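Local coordinates for 3-methylaspartate ammonia-lyase (PDB 1KKR) that catalyses the reversible, magnesium-dependent anti elimination of ammonia from (2S,3S)-3-methylaspartate to give mesaconate, at the (2S,3S)-3-methyl-aspartic acid site. Residues are numbered along the deposited sequence; one frame, centred on the assembly and turned at random.

The (2S,3S)-3-methyl-aspartic acid site. Residues 73, 172, 194, 238, 273, 307, 329, 331, 359-361, 384. With 2AS ((2S,3S)-3-methyl-aspartic acid), chain B; MG (magnesium ion), chain C.
Strand ends and the loops that follow them carry the site: Asp238, Glu273 and His194 close strands 234-238, 270-273 and 191-194, and Gly359, its positive phi and extended psi easy only for glycine, leads into the Thr360-Cys361 loop. This is the barrel active site of an enolase-superfamily lyase, with its acidic magnesium triad. Asp238, Glu273 and Asp307 each give the metal one carboxylate oxygen, a hard ligand suited to Mg2+; two waters and the substrate side-chain oxygen 2AS OD1, 2.2 Å from MG, join them in a near-octahedral shell. The other oxygen of that carboxylate, 2AS OD2, accepts from His194 NE2 at 2.7 Å, 24° out of the ring plane; Asp238 CB lies over the rim of one face of this imidazole, the transition-state stabiliser. Gln329, extended, offers NE2 to 2AS OD1 at 3.1 Å in its amide plane, while its OE1 takes the Gly359 N-H and so fixes the flip. Metal, imidazole and amide together would favour negative charge building on this carboxylate as the proton on 2AS CB leaves. Lys331, the proton acceptor, bends at chi3 (-93°) to bring its amine NZ to 4.2 Å from 2AS CB; NZ straddles the syn lone pairs of Asp307, which may influence its ionisation. At the other end the amide of Gln172 can both accept and donate: OE1 receives the amine 2AS N on an in-plane lone pair at 2.8 Å, and NE2 donates to 2AS O. Cys361 N also holds 2AS O, nearly straight at 165°, and the Thr360 hydroxyl OG1 donates to 2AS OXT. Branched, apolar Leu384 meets the methyl 2AS C4 through CD2 at 3.9 Å.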
# COMPACT_ATOMS: atom_id res chain seq x y z
N GLN A 73 3.15 -10.62 11.36
CA GLN A 73 1.79 -10.63 11.81
C GLN A 73 1.67 -11.37 13.13
O GLN A 73 1.11 -10.84 14.11
CB GLN A 73 0.91 -11.21 10.68
CG GLN A 73 -0.50 -11.54 11.03
CD GLN A 73 -1.22 -12.15 9.86
OE1 GLN A 73 -0.58 -12.52 8.86
NE2 GLN A 73 -2.55 -12.29 9.98
N GLN A 172 -0.08 -12.65 -2.47
CA GLN A 172 -0.74 -13.42 -1.43
C GLN A 172 -2.11 -12.87 -1.29
O GLN A 172 -2.31 -11.67 -1.27
CB GLN A 172 0.05 -13.41 -0.12
CG GLN A 172 0.05 -12.10 0.75
CD GLN A 172 0.58 -12.42 2.15
OE1 GLN A 172 0.25 -13.49 2.72
NE2 GLN A 172 1.43 -11.54 2.68
N HIS A 194 -0.91 -17.86 -2.83
CA HIS A 194 -0.84 -18.16 -1.39
C HIS A 194 -2.07 -18.92 -0.90
O HIS A 194 -1.95 -20.04 -0.43
CB HIS A 194 -0.64 -16.92 -0.55
CG HIS A 194 -0.23 -17.24 0.85
ND1 HIS A 194 -1.14 -17.60 1.83
CD2 HIS A 194 0.99 -17.30 1.44
CE1 HIS A 194 -0.49 -17.83 2.96
NE2 HIS A 194 0.80 -17.66 2.75
N ASP A 238 0.03 -21.91 0.38
CA ASP A 238 0.50 -22.16 1.73
C ASP A 238 -0.58 -22.87 2.50
O ASP A 238 -1.72 -22.40 2.57
CB ASP A 238 0.84 -20.83 2.39
CG ASP A 238 1.64 -20.97 3.68
OD1 ASP A 238 1.64 -22.03 4.35
OD2 ASP A 238 2.28 -19.99 4.10
N GLU A 273 3.61 -24.77 0.22
CA GLU A 273 4.38 -24.24 1.34
C GLU A 273 3.77 -24.77 2.62
O GLU A 273 2.53 -24.85 2.75
CB GLU A 273 4.36 -22.70 1.33
CG GLU A 273 5.00 -22.04 2.55
CD GLU A 273 5.20 -20.54 2.46
OE1 GLU A 273 5.11 -19.97 1.36
OE2 GLU A 273 5.53 -19.93 3.50
N ASP A 307 8.78 -23.01 5.84
CA ASP A 307 8.61 -21.65 6.38
C ASP A 307 8.73 -21.71 7.89
O ASP A 307 9.75 -21.32 8.44
CB ASP A 307 7.28 -21.07 5.88
CG ASP A 307 6.91 -19.71 6.50
OD1 ASP A 307 7.75 -19.00 7.09
OD2 ASP A 307 5.75 -19.24 6.39
N GLN A 329 11.38 -20.26 2.77
CA GLN A 329 11.03 -18.86 2.92
C GLN A 329 11.94 -18.14 3.88
O GLN A 329 11.91 -18.42 5.07
CB GLN A 329 9.56 -18.60 3.33
CG GLN A 329 9.30 -17.08 3.37
CD GLN A 329 7.90 -16.59 3.84
OE1 GLN A 329 7.77 -15.40 4.15
NE2 GLN A 329 6.90 -17.44 3.82
N LYS A 331 11.94 -15.25 5.73
CA LYS A 331 10.89 -14.34 6.13
C LYS A 331 11.59 -13.11 6.71
O LYS A 331 11.92 -13.11 7.88
CB LYS A 331 9.94 -15.07 7.09
CG LYS A 331 8.60 -14.33 7.25
CD LYS A 331 7.60 -15.12 8.06
CE LYS A 331 6.71 -15.95 7.22
NZ LYS A 331 5.88 -16.98 7.92
N GLY A 359 8.51 -12.48 3.69
CA GLY A 359 8.19 -11.37 4.57
C GLY A 359 6.79 -11.47 5.12
O GLY A 359 6.26 -12.57 5.35
N THR A 360 6.18 -10.31 5.36
CA THR A 360 4.84 -10.27 5.99
C THR A 360 3.95 -9.16 5.46
O THR A 360 4.42 -8.11 5.05
CB THR A 360 4.95 -10.14 7.53
OG1 THR A 360 3.65 -10.15 8.13
CG2 THR A 360 5.59 -8.81 7.96
N CYS A 361 2.65 -9.43 5.48
CA CYS A 361 1.69 -8.40 5.17
C CYS A 361 1.81 -7.30 6.19
O CYS A 361 1.38 -6.21 5.95
CB CYS A 361 0.25 -8.94 5.24
SG CYS A 361 -0.22 -9.71 6.83
N LEU A 384 8.12 -12.07 -2.23
CA LEU A 384 6.77 -11.70 -1.79
C LEU A 384 6.43 -10.29 -2.11
O LEU A 384 7.15 -9.37 -1.79
CB LEU A 384 6.63 -11.95 -0.30
CG LEU A 384 5.26 -11.60 0.32
CD1 LEU A 384 4.27 -12.59 -0.27
CD2 LEU A 384 5.31 -11.73 1.84
C 2AS B . 2.29 -13.01 6.35
O 2AS B . 1.84 -12.06 5.70
CA 2AS B . 1.99 -14.47 5.97
N 2AS B . 0.74 -14.64 5.20
CB 2AS B . 3.24 -15.12 5.30
CG 2AS B . 3.07 -16.61 5.10
OD1 2AS B . 4.01 -17.37 4.91
C4 2AS B . 3.69 -14.55 3.95
OD2 2AS B . 1.94 -17.05 5.18
OXT 2AS B . 3.01 -12.76 7.32
MG MG C . 4.03 -19.56 5.11
O HOH W 1 2.98 -19.59 6.95
O HOH W 2 3.88 -21.59 5.80
O HOH W 3 4.51 -17.25 1.79
O HOH W 4 -1.28 -14.40 7.05
O HOH W 5 3.80 -15.31 8.73